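Local coordinates for serine protease (Arthrobacter nicotinovorans, PDB 3WY8), which probably hydrolyses peptide bonds, those of keratin among them, as a trypsin-like serine protease, this chain being the protease part of a longer protein, at residues 104-107 with 108-112; 65-68 with 69-73. All coordinates share one frame; numbering follows the deposited sequence.

How the contacts relate
Both contacts are local, and both lie on the same side of the chain's centre, beside the six-stranded barrel. Contact 1 is partly buried: a single turn of helix, 106-110, held by backbone hydrogen bonds, with L106 and V110 packed on barrel strands and a charged, water-bridged D108 on the outside. Contact 2 lies at the surface, where a tight turn leads into strand 72-78; it rests on one backbone bond, a proline-aromatic contact and a glycine. The two touch directly. W72 CZ3 lies 3.3 Å from Q104 O at the start of the helix, and Y69 CB meets V110 CG1 at 3.8 Å. Helix and turn thus cover neighbouring parts of the barrel wall.

Contact 1: 104-107 with 108-112; sequences QKLA and DVVGS
L106 O takes two backbone N-H groups from the next turn, that of V110, 2.9 Å from V110 N to L106 O, and that of V109, whose N lies 3.0 Å from the same oxygen. One acceptor thus serves both the donor four residues on and the donor three residues on. Beside it L106 CD1 meets V110 CG2 at 3.7 Å, two branched apolar chains one turn apart. The CB of L106 points away from the next turn, but with CG anti to the backbone N (chi1 178°) the chain swings CD1 round to V110. V110 CG2 fits between its own backbone N and carbonyl carbon, 3.4 Å from L106 O.

At the entrance, V109 CG2 rests on the face of the Q104 amide, 3.8 Å from Q104 CD and no nearer to its OE1 or NE2. K105, at the N-cap, and D108 run side by side, yet K105 NZ stays 4.4 Å from D108 OD2, beyond a salt bridge. What joins them is a water that accepts from K105 N and donates to D108 OD2 at 2.6 Å; D108 OD1 goes to K35 in a salt bridge. The carboxylate near the helix N-terminus would probably also be stabilised by the helix dipole.

At the other end G111 N bonds to A107 O at 2.9 Å, and G111 then leaves helical angles with phi 74°, which glycine adopts at little cost. Further out, L106 packs on F58, P60 and W72, and S112 OG bonds to T31. This is a short helix, with a water linking its N-cap amide to the carboxylate three residues on and a glycine exit, lying on the N-terminal barrel of a trypsin-like fold.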
loop_
_atom_site.group_PDB
_atom_site.type_symbol
_atom_site.label_atom_id
_atom_site.label_comp_id
_atom_site.label_asym_id
_atom_site.label_seq_id
_atom_site.Cartn_x
_atom_site.Cartn_y
_atom_site.Cartn_z
ATOM N N GLN A 104 -12.165 13.359 14.279
ATOM C CA GLN A 104 -12.724 12.764 13.067
ATOM C C GLN A 104 -12.028 11.461 12.685
ATOM O O GLN A 104 -10.821 11.323 12.872
ATOM C CB GLN A 104 -12.613 13.739 11.896
ATOM C CG GLN A 104 -13.519 14.960 11.973
ATOM C CD GLN A 104 -13.426 15.816 10.724
ATOM O OE1 GLN A 104 -12.435 16.518 10.507
ATOM N NE2 GLN A 104 -14.460 15.761 9.894
ATOM N N LYS A 105 -12.796 10.519 12.140
ATOM C CA LYS A 105 -12.254 9.264 11.612
ATOM C C LYS A 105 -11.820 9.437 10.153
ATOM O O LYS A 105 -12.480 10.134 9.382
ATOM C CB LYS A 105 -13.284 8.133 11.741
ATOM C CG LYS A 105 -13.475 7.634 13.185
ATOM C CD LYS A 105 -14.770 6.846 13.367
ATOM C CE LYS A 105 -15.934 7.755 13.753
ATOM N NZ LYS A 105 -17.174 6.989 14.086
ATOM N N LEU A 106 -10.711 8.801 9.782
ATOM C CA LEU A 106 -10.100 8.998 8.461
ATOM C C LEU A 106 -11.077 8.872 7.287
ATOM O O LEU A 106 -11.120 9.746 6.414
ATOM C CB LEU A 106 -8.901 8.059 8.274
ATOM C CG LEU A 106 -8.170 8.093 6.926
ATOM C CD1 LEU A 106 -7.475 9.430 6.686
ATOM C CD2 LEU A 106 -7.172 6.970 6.854
ATOM N N ALA A 107 -11.851 7.789 7.272
ATOM C CA ALA A 107 -12.766 7.509 6.165
ATOM C C ALA A 107 -13.906 8.519 6.067
ATOM O O ALA A 107 -14.464 8.727 4.987
ATOM C CB ALA A 107 -13.307 6.085 6.266
ATOM N N ASP A 108 -14.242 9.154 7.189
ATOM C CA ASP A 108 -15.249 10.212 7.193
ATOM C C ASP A 108 -14.735 11.483 6.522
ATOM O O ASP A 108 -15.524 12.276 6.001
ATOM C CB ASP A 108 -15.726 10.512 8.616
ATOM C CG ASP A 108 -16.722 9.480 9.136
ATOM O OD1 ASP A 108 -17.458 8.874 8.324
ATOM O OD2 ASP A 108 -16.777 9.283 10.368
ATOM N N VAL A 109 -13.414 11.657 6.526
ATOM C CA VAL A 109 -12.771 12.826 5.923
ATOM C C VAL A 109 -12.402 12.585 4.456
ATOM O O VAL A 109 -12.656 13.441 3.605
ATOM C CB VAL A 109 -11.527 13.279 6.735
ATOM C CG1 VAL A 109 -10.902 14.554 6.139
ATOM C CG2 VAL A 109 -11.896 13.504 8.192
ATOM N N VAL A 110 -11.817 11.424 4.159
ATOM C CA VAL A 110 -11.272 11.174 2.812
ATOM C C VAL A 110 -11.936 10.035 2.027
ATOM O O VAL A 110 -11.548 9.751 0.892
ATOM C CB VAL A 110 -9.730 10.958 2.841
ATOM C CG1 VAL A 110 -9.035 12.131 3.506
ATOM C CG2 VAL A 110 -9.368 9.647 3.542
ATOM N N GLY A 111 -12.933 9.389 2.625
ATOM C CA GLY A 111 -13.567 8.234 1.996
ATOM C C GLY A 111 -12.661 7.018 2.074
ATOM O O GLY A 111 -11.653 7.029 2.784
ATOM N N SER A 112 -13.021 5.973 1.337
ATOM C CA SER A 112 -12.266 4.723 1.358
ATOM C C SER A 112 -12.571 3.856 0.141
ATOM O O SER A 112 -13.610 4.016 -0.510
ATOM C CB SER A 112 -12.559 3.948 2.645
ATOM O OG SER A 112 -13.921 3.561 2.705
HETATM O O HOH W 1 -15.668 11.047 12.004
#

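Contact 2: 65-68 with 69-73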
loop_
_atom_site.group_PDB
_atom_site.type_symbol
_atom_site.label_atom_id
_atom_site.label_comp_id
_atom_site.label_asym_id
_atom_site.label_seq_id
_atom_site.Cartn_x
_atom_site.Cartn_y
_atom_site.Cartn_z
ATOM N N GLY A 65 4.501 18.425 -0.237
ATOM C CA GLY A 65 4.575 18.788 1.173
ATOM C C GLY A 65 3.247 19.155 1.806
ATOM O O GLY A 65 3.143 19.215 3.033
ATOM N N ALA A 66 2.234 19.405 0.978
ATOM C CA ALA A 66 0.918 19.795 1.479
ATOM C C ALA A 66 0.159 18.598 2.030
ATOM O O ALA A 66 0.197 17.501 1.452
ATOM C CB ALA A 66 0.106 20.479 0.400
ATOM N N ALA A 67 -0.518 18.826 3.151
ATOM C CA ALA A 67 -1.397 17.838 3.770
ATOM C C ALA A 67 -2.827 18.394 3.850
ATOM O O ALA A 67 -3.266 18.831 4.920
ATOM C CB ALA A 67 -0.877 17.467 5.161
ATOM N N PRO A 68 -3.568 18.367 2.724
ATOM C CA PRO A 68 -4.874 19.051 2.672
ATOM C C PRO A 68 -5.916 18.493 3.643
ATOM O O PRO A 68 -6.851 19.213 4.020
ATOM C CB PRO A 68 -5.328 18.849 1.223
ATOM C CG PRO A 68 -4.565 17.666 0.736
ATOM C CD PRO A 68 -3.256 17.675 1.458
ATOM N N TYR A 69 -5.749 17.235 4.047
ATOM C CA TYR A 69 -6.655 16.590 4.999
ATOM C C TYR A 69 -5.937 16.199 6.295
ATOM O O TYR A 69 -6.407 15.345 7.048
ATOM C CB TYR A 69 -7.356 15.389 4.342
ATOM C CG TYR A 69 -8.021 15.745 3.030
ATOM C CD1 TYR A 69 -9.270 16.370 3.005
ATOM C CD2 TYR A 69 -7.392 15.486 1.814
ATOM C CE1 TYR A 69 -9.878 16.712 1.804
ATOM C CE2 TYR A 69 -7.991 15.824 0.609
ATOM C CZ TYR A 69 -9.234 16.437 0.612
ATOM O OH TYR A 69 -9.832 16.771 -0.579
ATOM N N GLY A 70 -4.801 16.850 6.550
ATOM C CA GLY A 70 -4.019 16.635 7.764
ATOM C C GLY A 70 -3.087 15.436 7.722
ATOM O O GLY A 70 -3.048 14.688 6.734
ATOM N N LYS A 71 -2.325 15.272 8.802
ATOM C CA LYS A 71 -1.405 14.152 8.964
ATOM C C LYS A 71 -1.993 13.208 10.001
ATOM O O LYS A 71 -2.346 13.634 11.105
ATOM C CB LYS A 71 -0.027 14.641 9.426
ATOM C CG LYS A 71 0.694 15.569 8.447
ATOM C CD LYS A 71 1.946 16.193 9.081
ATOM C CE LYS A 71 1.584 17.214 10.165
ATOM N NZ LYS A 71 2.779 17.867 10.787
ATOM N N TRP A 72 -2.091 11.933 9.642
ATOM C CA TRP A 72 -2.759 10.936 10.470
ATOM C C TRP A 72 -1.743 9.986 11.081
ATOM O O TRP A 72 -0.850 9.501 10.389
ATOM C CB TRP A 72 -3.804 10.179 9.639
ATOM C CG TRP A 72 -4.901 11.077 9.138
ATOM C CD1 TRP A 72 -4.822 11.994 8.123
ATOM C CD2 TRP A 72 -6.236 11.163 9.651
ATOM N NE1 TRP A 72 -6.031 12.638 7.967
ATOM C CE2 TRP A 72 -6.914 12.148 8.892
ATOM C CE3 TRP A 72 -6.929 10.496 10.671
ATOM C CZ2 TRP A 72 -8.255 12.484 9.126
ATOM C CZ3 TRP A 72 -8.262 10.835 10.905
ATOM C CH2 TRP A 72 -8.907 11.820 10.133
ATOM N N THR A 73 -1.879 9.730 12.381
ATOM C CA THR A 73 -0.938 8.883 13.117
ATOM C C THR A 73 -1.543 7.504 13.392
ATOM O O THR A 73 -2.719 7.397 13.739
ATOM C CB THR A 73 -0.518 9.553 14.448
ATOM O OG1 THR A 73 0.022 10.851 14.173
ATOM C CG2 THR A 73 0.535 8.716 15.187
#
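Y69 and P68, adjacent in sequence, bury the most surface here. The Y69 ring folds back against the pyrrolidine: P68 CB lies over one face of the ring, and P68 CG comes 3.7 Å from Y69 CD2. Placing Y69 CG anti to its carbonyl carbon (chi1 -52°) turns the ring back toward P68, and the two side chains meet at a slant. A proline suits this neighbour well, since its ring offers a rigid run of CH groups and its fixed phi matches the first corner of the turn. The tyrosine, in turn, reaches beyond the turn: its side chain touches K9, A61, V109 and V110, and so bridges the turn and helix 106-110.

A67, third in buried surface, opens the turn. Its carbonyl receives the amide of G70, with 3.0 Å from G70 N to A67 O and an N-H...O angle of 161°. The methyl of A67 is small enough to lie close to the far side of the turn, with A67 CB 3.9 Å from G70 O and 4.1 Å from K71 CG, and it also rests on V59. G70 has a positive phi (83°), a conformation easy for glycine, and this lets the chain leave the turn in extended form.

The exit is fixed a second time by W72. Its indole NE1, 2.9 Å from Y69 O, donates to that carbonyl from above the carbonyl plane, the oxygen being tilted somewhat out of the indole plane. The bond ties the turn to the first strand residue, whose backbone pairs with F58. A67 to G70 thus form a type I beta turn that closes the connection from strand 55-60 into strand 72-78, antiparallel neighbours in the barrel.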